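PDB 3SIM: protein, Family 18 Chitinase from Crocus vernus, which probably hydrolyses the beta-1,4 linkages of chitin, as a plant glycoside hydrolase of family 18 built on a TIM barrel. Local coordinates for residues 239-243 against 244-248; 109-112 against 113-117; 169-172 against 173-177; 64-67 against 68-72. All coordinates share one frame; numbering follows the deposited sequence.

How the contacts relate
All four contacts are local. Three lie in outer-layer helices of the TIM barrel, contact 1 where such a helix runs into a loop. In chain order they run 4, 2, 3, 1. Contacts 2 and 4 are neighbours: their centres are about 17 Å apart, and Tyr117 O lies 3.4 Å from Ile66 CD1. The others do not touch. Contact 3 comes within about 12 Å of contact 2 and about 11 Å of contact 1, nearest atoms. Contacts 1 and 2 lie on opposite sides of the chain's centre. Strand 121-125 carries both aspartates of the DxDxE signature, which in family 18 lies at the active site. Tyr126 precedes its glutamate, and its O bonds to Tyr169 OH of contact 3.

Contact 1: 239-243 against 244-248; sequences TSLKN and KGKLH
Leu241 O receives two backbone N-H groups at the end of helix 230-243. Lys246 N donates to it at 2.9 Å, while the second bond, from Lys244 N, is weak. Gly245 N reaches Lys242 O at 3.1 Å, nearly straight (164°) but from above the carbonyl plane. The bonds from Lys246 N to Leu241 O and from Gly245 N to Lys242 O, with the positive phi of Gly245 (74°), form a Schellman motif. A side chain at Gly245 would collide with Lys244 O, so the position suits glycine. Water 1 extends the turn: it donates to Lys242 O and accepts from Leu247 N at 3.0 Å. Beside these bonds, Leu241 CD2 lies 4.0 Å from Lys246 CB, the two side chains crossing at about a right angle. Leu247 CB packs 4.0 Å from Lys242 CA. Both leucines also touch Ile217 of strand 215-220. Lys246 NZ turns elsewhere, to Asn204 OD1, and Lys242 NZ bonds to Ser275 O and Phe272 O. Leu241 O and Lys242 O are thus met by the turn itself and one water. The helix's carbonyl end may favour positive charge, though the Lys244 and Lys246 ammonium groups probably repel each other.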
loop_
_atom_site.group_PDB
_atom_site.type_symbol
_atom_site.label_atom_id
_atom_site.label_comp_id
_atom_site.label_asym_id
_atom_site.label_seq_id
_atom_site.Cartn_x
_atom_site.Cartn_y
_atom_site.Cartn_z
ATOM N N THR A 239 -19.446 2.305 -9.346
ATOM C CA THR A 239 -20.766 1.735 -9.460
ATOM C C THR A 239 -20.909 0.700 -10.603
ATOM O O THR A 239 -21.415 -0.317 -10.368
ATOM C CB THR A 239 -21.882 2.809 -9.505
ATOM O OG1 THR A 239 -21.957 3.474 -8.279
ATOM C CG2 THR A 239 -23.235 2.212 -9.804
ATOM N N SER A 240 -20.361 0.985 -11.777
ATOM C CA SER A 240 -20.339 0.043 -12.872
ATOM C C SER A 240 -19.549 -1.221 -12.495
ATOM O O SER A 240 -20.006 -2.309 -12.749
ATOM C CB SER A 240 -19.732 0.633 -14.130
ATOM O OG SER A 240 -20.481 1.666 -14.637
ATOM N N LEU A 241 -18.402 -1.032 -11.856
ATOM C CA LEU A 241 -17.644 -2.133 -11.387
ATOM C C LEU A 241 -18.412 -2.988 -10.374
ATOM O O LEU A 241 -18.392 -4.160 -10.492
ATOM C CB LEU A 241 -16.293 -1.679 -10.883
ATOM C CG LEU A 241 -15.269 -1.176 -11.893
ATOM C CD1 LEU A 241 -13.952 -0.804 -11.280
ATOM C CD2 LEU A 241 -15.106 -2.101 -13.064
ATOM N N LYS A 242 -19.101 -2.361 -9.442
ATOM C CA LYS A 242 -19.878 -3.065 -8.451
ATOM C C LYS A 242 -21.023 -3.947 -9.075
ATOM O O LYS A 242 -21.095 -5.083 -8.768
ATOM C CB LYS A 242 -20.412 -2.080 -7.420
ATOM C CG LYS A 242 -20.926 -2.653 -6.128
ATOM C CD LYS A 242 -21.251 -1.551 -5.158
ATOM C CE LYS A 242 -22.039 -2.047 -3.981
ATOM N NZ LYS A 242 -22.714 -1.012 -3.235
ATOM N N ASN A 243 -21.770 -3.393 -10.012
ATOM C CA ASN A 243 -22.870 -4.033 -10.732
ATOM C C ASN A 243 -22.404 -5.257 -11.530
ATOM O O ASN A 243 -23.099 -6.189 -11.700
ATOM C CB ASN A 243 -23.606 -3.029 -11.623
ATOM C CG ASN A 243 -24.396 -1.962 -10.823
ATOM O OD1 ASN A 243 -24.705 -2.125 -9.696
ATOM N ND2 ASN A 243 -24.750 -0.901 -11.487
ATOM N N LYS A 244 -21.182 -5.175 -12.011
ATOM C CA LYS A 244 -20.553 -6.220 -12.752
ATOM C C LYS A 244 -19.860 -7.340 -11.930
ATOM O O LYS A 244 -19.393 -8.251 -12.457
ATOM C CB LYS A 244 -19.664 -5.615 -13.840
ATOM C CG LYS A 244 -20.399 -5.066 -14.986
ATOM C CD LYS A 244 -19.737 -3.907 -15.508
ATOM C CE LYS A 244 -18.572 -4.261 -16.270
ATOM N NZ LYS A 244 -17.507 -4.338 -15.451
ATOM N N GLY A 245 -19.843 -7.239 -10.633
ATOM C CA GLY A 245 -19.111 -8.175 -9.837
ATOM C C GLY A 245 -17.601 -7.956 -9.899
ATOM O O GLY A 245 -16.870 -8.818 -9.666
ATOM N N LYS A 246 -17.188 -6.764 -10.263
ATOM C CA LYS A 246 -15.778 -6.427 -10.411
ATOM C C LYS A 246 -15.078 -5.540 -9.331
ATOM O O LYS A 246 -13.997 -5.113 -9.546
ATOM C CB LYS A 246 -15.569 -5.840 -11.796
ATOM C CG LYS A 246 -15.809 -6.755 -13.002
ATOM C CD LYS A 246 -15.220 -6.103 -14.225
ATOM C CE LYS A 246 -15.632 -6.675 -15.526
ATOM N NZ LYS A 246 -15.515 -5.742 -16.627
ATOM N N LEU A 247 -15.750 -5.236 -8.241
ATOM C CA LEU A 247 -15.227 -4.356 -7.228
ATOM C C LEU A 247 -14.640 -5.159 -6.066
ATOM O O LEU A 247 -15.331 -5.644 -5.258
ATOM C CB LEU A 247 -16.294 -3.386 -6.713
ATOM C CG LEU A 247 -15.811 -2.349 -5.701
ATOM C CD1 LEU A 247 -14.731 -1.529 -6.250
ATOM C CD2 LEU A 247 -16.923 -1.544 -5.129
ATOM N N HIS A 248 -13.358 -5.372 -6.096
ATOM C CA HIS A 248 -12.601 -6.015 -5.025
ATOM C C HIS A 248 -12.453 -5.230 -3.726
ATOM O O HIS A 248 -12.343 -5.792 -2.688
ATOM C CB HIS A 248 -11.250 -6.522 -5.511
ATOM C CG HIS A 248 -11.345 -7.506 -6.626
ATOM N ND1 HIS A 248 -11.788 -8.778 -6.448
ATOM C CD2 HIS A 248 -11.058 -7.396 -7.932
ATOM C CE1 HIS A 248 -11.784 -9.409 -7.588
ATOM N NE2 HIS A 248 -11.355 -8.589 -8.511
HETATM O O HOH W 1 -18.405 -6.210 -7.258
#

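Contact 2: 109-112 against 113-117; sequences SLTR and IIQRY
Gln115 lies alongside Thr111, one turn back on helix 99-116, and both side chains point the same way. This helix is the crossover between the parallel strands 76-83 and 121-125 of the TIM barrel. Gln115 CB starts 3.6 Å from Thr111 O. CG comes closer to the same oxygen, 3.3 Å, because it stands beside its own backbone N (chi1 -59°). The chain then runs straight, and CD meets the methyl CG2 of Thr111 at 3.6 Å. OE1 and NE2 end near that methyl too, so the amide lies against carbon here. Thr111 OG1 turns back to Val107 O. The backbone beneath is regular: Gln115 N donates to Thr111 O at 171°, and Ile114 N donates to Leu110 O at 2.8 Å.

Ile114 CG1 rests 3.2 Å from Leu110 O, and its CD1 reaches Leu110 CB. Farther out, Ile114 touches Val153 and Ile154. Trimming Ile114 to an alanine would probably open a gap between Leu110 and those two residues. Ile113 touches Val54 of strand 53-54.

On the exposed flank, Arg112 and Arg116 also run side by side. Their guanidinium planes are 31° apart, and the like charges are likely to be eased by solvent. Arg112 is stretched out to NE, whereas Arg116 bends at chi3, which turns its NE aside. Before that bend, the extended start of Arg116 puts CD over one face of the Arg112 guanidinium, 3.7 Å from its NH2.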
loop_
_atom_site.group_PDB
_atom_site.type_symbol
_atom_site.label_atom_id
_atom_site.label_comp_id
_atom_site.label_asym_id
_atom_site.label_seq_id
_atom_site.Cartn_x
_atom_site.Cartn_y
_atom_site.Cartn_z
ATOM N N SER A 109 15.051 -7.855 10.121
ATOM C CA SER A 109 14.593 -6.519 10.431
ATOM C C SER A 109 13.066 -6.306 10.421
ATOM O O SER A 109 12.550 -5.692 11.238
ATOM C CB SER A 109 15.333 -5.482 9.546
ATOM O OG SER A 109 15.090 -5.643 8.226
ATOM N N LEU A 110 12.392 -6.814 9.412
ATOM C CA LEU A 110 10.929 -6.801 9.274
ATOM C C LEU A 110 10.192 -7.672 10.268
ATOM O O LEU A 110 9.225 -7.280 10.769
ATOM C CB LEU A 110 10.491 -6.998 7.843
ATOM C CG LEU A 110 10.836 -5.862 6.866
ATOM C CD1 LEU A 110 10.536 -6.244 5.483
ATOM C CD2 LEU A 110 10.211 -4.554 7.217
ATOM N N THR A 111 10.732 -8.849 10.559
ATOM C CA THR A 111 10.174 -9.733 11.557
ATOM C C THR A 111 10.150 -9.027 12.913
ATOM O O THR A 111 9.158 -8.957 13.511
ATOM C CB THR A 111 10.888 -11.105 11.703
ATOM O OG1 THR A 111 10.619 -11.934 10.601
ATOM C CG2 THR A 111 10.388 -11.809 12.962
ATOM N N ARG A 112 11.243 -8.385 13.270
ATOM C CA ARG A 112 11.285 -7.543 14.465
ATOM C C ARG A 112 10.260 -6.392 14.461
ATOM O O ARG A 112 9.565 -6.222 15.389
ATOM C CB ARG A 112 12.695 -6.945 14.708
ATOM C CG ARG A 112 12.769 -6.043 15.926
ATOM C CD ARG A 112 14.057 -5.237 16.105
ATOM N NE ARG A 112 13.916 -4.323 17.195
ATOM C CZ ARG A 112 13.430 -3.117 17.082
ATOM N NH1 ARG A 112 13.095 -2.680 15.899
ATOM N NH2 ARG A 112 13.278 -2.361 18.114
ATOM N N ILE A 113 10.176 -5.640 13.384
ATOM C CA ILE A 113 9.220 -4.558 13.295
ATOM C C ILE A 113 7.753 -5.061 13.364
ATOM O O ILE A 113 6.967 -4.527 14.076
ATOM C CB ILE A 113 9.464 -3.643 12.025
ATOM C CG1 ILE A 113 10.711 -2.758 12.168
ATOM C CG2 ILE A 113 8.296 -2.729 11.725
ATOM C CD1 ILE A 113 11.277 -2.285 10.940
ATOM N N ILE A 114 7.453 -6.096 12.613
ATOM C CA ILE A 114 6.129 -6.639 12.532
ATOM C C ILE A 114 5.658 -7.165 13.889
ATOM O O ILE A 114 4.620 -6.811 14.291
ATOM C CB ILE A 114 6.026 -7.745 11.445
ATOM C CG1 ILE A 114 6.119 -7.135 10.044
ATOM C CG2 ILE A 114 4.792 -8.557 11.641
ATOM C CD1 ILE A 114 6.374 -8.090 8.987
ATOM N N GLN A 115 6.485 -7.945 14.574
ATOM C CA GLN A 115 6.173 -8.443 15.926
ATOM C C GLN A 115 6.028 -7.309 16.942
ATOM O O GLN A 115 5.125 -7.260 17.660
ATOM C CB GLN A 115 7.180 -9.512 16.410
ATOM C CG GLN A 115 7.275 -10.757 15.541
ATOM C CD GLN A 115 8.352 -11.752 15.973
ATOM O OE1 GLN A 115 9.332 -11.395 16.542
ATOM N NE2 GLN A 115 8.143 -12.979 15.688
ATOM N N ARG A 116 6.947 -6.370 16.916
ATOM C CA ARG A 116 6.917 -5.242 17.813
ATOM C C ARG A 116 5.687 -4.341 17.678
ATOM O O ARG A 116 5.170 -3.962 18.660
ATOM C CB ARG A 116 8.205 -4.410 17.769
ATOM C CG ARG A 116 8.396 -3.527 18.982
ATOM C CD ARG A 116 9.721 -2.774 18.960
ATOM N NE ARG A 116 9.615 -1.432 18.432
ATOM C CZ ARG A 116 9.096 -0.426 19.094
ATOM N NH1 ARG A 116 9.062 0.741 18.596
ATOM N NH2 ARG A 116 8.647 -0.605 20.293
ATOM N N TYR A 117 5.238 -4.046 16.465
ATOM C CA TYR A 117 4.072 -3.207 16.243
ATOM C C TYR A 117 2.724 -3.997 16.227
ATOM O O TYR A 117 1.676 -3.440 16.019
ATOM C CB TYR A 117 4.225 -2.294 15.019
ATOM C CG TYR A 117 5.212 -1.126 15.187
ATOM C CD1 TYR A 117 6.562 -1.325 15.114
ATOM C CD2 TYR A 117 4.765 0.151 15.393
ATOM C CE1 TYR A 117 7.448 -0.266 15.274
ATOM C CE2 TYR A 117 5.611 1.191 15.517
ATOM C CZ TYR A 117 6.954 0.990 15.470
ATOM O OH TYR A 117 7.781 2.023 15.602
#

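Contact 3: 169-172 against 173-177; sequences YLAL and FNEYK
Leu172 has CG anti to its backbone N (chi1 175°), while Tyr176 has CG anti to its carbonyl carbon. With chi2 near 50° in Leu172, its CD1 comes 4.3 Å from Tyr176 CD2. The edge of the Tyr176 ring also faces Leu172 O, which lies in the ring plane, 3.9 Å from CD2. The same carbonyl accepts Tyr176 N at 3.0 Å, but the N-H is bent (131°). Tyr176 is the first residue to leave helical backbone angles.

The preceding bonds are straighter. Phe173 N, Asn174 N and Glu175 N each donate to the carbonyl four residues earlier. Glu175 CG sits 3.3 Å from Ala171 O, and its extended chain carries OE2 to 4.2 Å from Ala171 CB. Asn174 OD1, as modelled, lies 3.2 Å from Leu170 O. Both are acceptors, so no bond joins them.

Buried side chains tie the turn to its surroundings. Leu172 packs on Ile141 of helix 134-150 and on Ile159 of strand 156-159. Phe173 meets Tyr210 edge-to-face. Tyr169 OH bonds to Tyr126 O, just past the end of the neighbouring strand 121-125. Helix 166-175 thus joins strand 156-159 to strand 182-184, a right-handed beta-alpha-beta unit of the TIM barrel.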
loop_
_atom_site.group_PDB
_atom_site.type_symbol
_atom_site.label_atom_id
_atom_site.label_comp_id
_atom_site.label_asym_id
_atom_site.label_seq_id
_atom_site.Cartn_x
_atom_site.Cartn_y
_atom_site.Cartn_z
ATOM N N TYR A 169 6.805 -5.150 -11.270
ATOM C CA TYR A 169 5.684 -5.793 -10.617
ATOM C C TYR A 169 5.102 -7.054 -11.295
ATOM O O TYR A 169 4.712 -7.958 -10.652
ATOM C CB TYR A 169 4.636 -4.773 -10.141
ATOM C CG TYR A 169 5.166 -3.927 -9.001
ATOM C CD1 TYR A 169 5.154 -4.422 -7.728
ATOM C CD2 TYR A 169 5.767 -2.683 -9.209
ATOM C CE1 TYR A 169 5.665 -3.750 -6.704
ATOM C CE2 TYR A 169 6.282 -1.969 -8.149
ATOM C CZ TYR A 169 6.241 -2.522 -6.889
ATOM O OH TYR A 169 6.714 -1.910 -5.833
ATOM N N LEU A 170 5.037 -7.055 -12.606
ATOM C CA LEU A 170 4.628 -8.225 -13.370
ATOM C C LEU A 170 5.588 -9.416 -13.223
ATOM O O LEU A 170 5.189 -10.501 -13.091
ATOM C CB LEU A 170 4.318 -7.911 -14.845
ATOM C CG LEU A 170 3.009 -7.163 -15.178
ATOM C CD1 LEU A 170 3.032 -6.652 -16.551
ATOM C CD2 LEU A 170 1.805 -8.012 -14.873
ATOM N N ALA A 171 6.859 -9.132 -13.215
ATOM C CA ALA A 171 7.847 -10.147 -12.927
ATOM C C ALA A 171 7.604 -10.744 -11.526
ATOM O O ALA A 171 7.564 -11.885 -11.409
ATOM C CB ALA A 171 9.195 -9.605 -12.996
ATOM N N LEU A 172 7.380 -9.910 -10.534
ATOM C CA LEU A 172 7.118 -10.370 -9.187
ATOM C C LEU A 172 5.828 -11.206 -9.102
ATOM O O LEU A 172 5.808 -12.246 -8.518
ATOM C CB LEU A 172 7.035 -9.206 -8.200
ATOM C CG LEU A 172 6.644 -9.427 -6.732
ATOM C CD1 LEU A 172 7.438 -10.503 -6.109
ATOM C CD2 LEU A 172 6.711 -8.182 -5.882
ATOM N N PHE A 173 4.785 -10.703 -9.742
ATOM C CA PHE A 173 3.464 -11.360 -9.791
ATOM C C PHE A 173 3.455 -12.714 -10.530
ATOM O O PHE A 173 3.032 -13.644 -9.973
ATOM C CB PHE A 173 2.355 -10.421 -10.298
ATOM C CG PHE A 173 0.972 -11.055 -10.358
ATOM C CD1 PHE A 173 0.483 -11.556 -11.525
ATOM C CD2 PHE A 173 0.171 -11.133 -9.243
ATOM C CE1 PHE A 173 -0.755 -12.107 -11.566
ATOM C CE2 PHE A 173 -1.065 -11.681 -9.301
ATOM C CZ PHE A 173 -1.522 -12.165 -10.468
ATOM N N ASN A 174 3.985 -12.774 -11.743
ATOM C CA ASN A 174 4.120 -13.994 -12.487
ATOM C C ASN A 174 5.028 -15.045 -11.811
ATOM O O ASN A 174 4.717 -16.172 -11.828
ATOM C CB ASN A 174 4.556 -13.743 -13.924
ATOM C CG ASN A 174 3.539 -12.951 -14.736
ATOM O OD1 ASN A 174 3.904 -12.147 -15.505
ATOM N ND2 ASN A 174 2.302 -13.211 -14.553
ATOM N N GLU A 175 6.117 -14.613 -11.226
ATOM C CA GLU A 175 6.942 -15.475 -10.398
ATOM C C GLU A 175 6.410 -15.993 -9.023
ATOM O O GLU A 175 6.843 -16.998 -8.583
ATOM C CB GLU A 175 8.389 -14.968 -10.308
ATOM C CG GLU A 175 9.098 -14.836 -11.652
ATOM C CD GLU A 175 10.483 -14.186 -11.534
ATOM O OE1 GLU A 175 11.197 -14.490 -10.632
ATOM O OE2 GLU A 175 10.893 -13.391 -12.349
ATOM N N TYR A 176 5.576 -15.218 -8.347
ATOM C CA TYR A 176 5.089 -15.486 -6.991
ATOM C C TYR A 176 3.580 -15.242 -6.766
ATOM O O TYR A 176 3.200 -14.749 -5.757
ATOM C CB TYR A 176 5.927 -14.759 -5.919
ATOM C CG TYR A 176 7.379 -15.156 -5.869
ATOM C CD1 TYR A 176 7.825 -16.078 -4.985
ATOM C CD2 TYR A 176 8.268 -14.637 -6.766
ATOM C CE1 TYR A 176 9.176 -16.463 -4.958
ATOM C CE2 TYR A 176 9.554 -14.995 -6.798
ATOM C CZ TYR A 176 10.049 -15.919 -5.880
ATOM O OH TYR A 176 11.357 -16.254 -5.912
ATOM N N LYS A 177 2.748 -15.633 -7.706
ATOM C CA LYS A 177 1.308 -15.314 -7.719
ATOM C C LYS A 177 0.572 -15.831 -6.485
ATOM O O LYS A 177 -0.209 -15.130 -5.949
ATOM C CB LYS A 177 0.611 -15.675 -9.044
ATOM C CG LYS A 177 -0.806 -16.209 -8.930
ATOM C CD LYS A 177 -0.809 -17.684 -8.798
ATOM C CE LYS A 177 -0.568 -18.420 -10.113
ATOM N NZ LYS A 177 0.221 -19.618 -9.948
#

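Contact 4: 64-67 against 68-72; sequences DQIS and AIKSS
Lys70 lies along Ile66, one turn earlier on helix 63-72, and the two side chains point the same way. Lys70 CG passes 3.4 Å from Ile66 O, and CB lies against the same oxygen. Farther along, CE brushes the Ile66 methyl CG2 at 4.1 Å. Lys70 N donates to Ile66 O at 3.1 Å in a nearly straight bond (166°). That oxygen has another close neighbour, Ile69 CG2 at 3.3 Å. Ile69 puts CG1 anti to its backbone N (chi1 -159°), which leaves CG2 in the crowded position between N and the carbonyl carbon.

The flanking turns are held in the same way. Ala68 N donates to Asp64 O, and Ile69 N to Gln65 O at 2.9 Å. Ser71 N reaches Ser67 O at 3.1 Å, though less straight.

Around this shell, Ile66 is packed by Phe17, Tyr117 and Leu119. Gln65 OE1 folds back to Gly62 N, just ahead of the helix. The bend of Lys70 at chi3 (-60°) turns its end out of the extended line. NZ then bonds to Asn118 O and makes a long, weak ion pair with Asp120 OD2. A leucine in place of Lys70 would probably leave Asn118 O without this donor and Asp120 without its distant positive partner. Lys70 therefore serves two chemistries: its CB and CG lie on Ile66 O with CE at the methyl, while its ammonium bonds to Asn118 O and, weakly and at long range, pairs with Asp120 ahead of strand 121-125.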
loop_
_atom_site.group_PDB
_atom_site.type_symbol
_atom_site.label_atom_id
_atom_site.label_comp_id
_atom_site.label_asym_id
_atom_site.label_seq_id
_atom_site.Cartn_x
_atom_site.Cartn_y
_atom_site.Cartn_z
ATOM N N ASP A 64 1.089 0.509 21.200
ATOM C CA ASP A 64 -0.095 0.727 22.019
ATOM C C ASP A 64 -1.350 1.298 21.285
ATOM O O ASP A 64 -2.425 0.888 21.533
ATOM C CB ASP A 64 0.228 1.576 23.245
ATOM C CG ASP A 64 1.301 0.967 24.169
ATOM O OD1 ASP A 64 1.509 -0.234 24.264
ATOM O OD2 ASP A 64 1.906 1.768 24.817
ATOM N N GLN A 65 -1.129 2.251 20.403
ATOM C CA GLN A 65 -2.210 2.776 19.573
ATOM C C GLN A 65 -2.837 1.683 18.638
ATOM O O GLN A 65 -4.028 1.610 18.459
ATOM C CB GLN A 65 -1.821 4.025 18.806
ATOM C CG GLN A 65 -1.457 5.189 19.676
ATOM C CD GLN A 65 -0.042 5.166 20.194
ATOM O OE1 GLN A 65 0.770 4.374 19.845
ATOM N NE2 GLN A 65 0.214 6.037 21.066
ATOM N N ILE A 66 -1.975 0.843 18.089
ATOM C CA ILE A 66 -2.349 -0.264 17.229
ATOM C C ILE A 66 -3.217 -1.300 17.971
ATOM O O ILE A 66 -4.249 -1.694 17.500
ATOM C CB ILE A 66 -1.133 -0.901 16.532
ATOM C CG1 ILE A 66 -0.455 0.086 15.575
ATOM C CG2 ILE A 66 -1.529 -2.134 15.824
ATOM C CD1 ILE A 66 0.867 -0.285 15.138
ATOM N N SER A 67 -2.799 -1.619 19.175
ATOM C CA SER A 67 -3.536 -2.495 20.061
ATOM C C SER A 67 -4.871 -1.939 20.433
ATOM O O SER A 67 -5.810 -2.630 20.380
ATOM C CB SER A 67 -2.788 -2.711 21.362
ATOM O OG SER A 67 -1.869 -3.698 21.235
ATOM N N ALA A 68 -4.908 -0.674 20.803
ATOM C CA ALA A 68 -6.151 -0.001 21.122
ATOM C C ALA A 68 -7.161 0.106 19.968
ATOM O O ALA A 68 -8.302 -0.117 20.156
ATOM C CB ALA A 68 -5.892 1.312 21.698
ATOM N N ILE A 69 -6.711 0.471 18.788
ATOM C CA ILE A 69 -7.597 0.566 17.659
ATOM C C ILE A 69 -8.190 -0.802 17.263
ATOM O O ILE A 69 -9.306 -0.915 16.991
ATOM C CB ILE A 69 -6.955 1.341 16.439
ATOM C CG1 ILE A 69 -8.036 1.872 15.508
ATOM C CG2 ILE A 69 -6.020 0.475 15.737
ATOM C CD1 ILE A 69 -8.787 2.909 16.047
ATOM N N LYS A 70 -7.379 -1.817 17.263
ATOM C CA LYS A 70 -7.817 -3.151 16.999
ATOM C C LYS A 70 -8.816 -3.700 18.030
ATOM O O LYS A 70 -9.662 -4.437 17.733
ATOM C CB LYS A 70 -6.646 -4.084 16.748
ATOM C CG LYS A 70 -5.924 -3.808 15.461
ATOM C CD LYS A 70 -5.119 -4.925 14.962
ATOM C CE LYS A 70 -4.059 -5.359 15.906
ATOM N NZ LYS A 70 -3.169 -6.336 15.311
ATOM N N SER A 71 -8.601 -3.336 19.271
ATOM C CA SER A 71 -9.451 -3.711 20.331
ATOM C C SER A 71 -10.838 -3.084 20.302
ATOM O O SER A 71 -11.782 -3.733 20.521
ATOM C CB SER A 71 -8.703 -3.564 21.636
ATOM O OG SER A 71 -9.562 -3.374 22.687
ATOM N N SER A 72 -10.893 -1.810 19.993
ATOM C CA SER A 72 -12.058 -1.057 19.683
ATOM C C SER A 72 -12.810 -1.447 18.419
ATOM O O SER A 72 -13.949 -1.209 18.337
ATOM C CB SER A 72 -11.717 0.405 19.585
ATOM O OG SER A 72 -11.441 0.896 20.835
#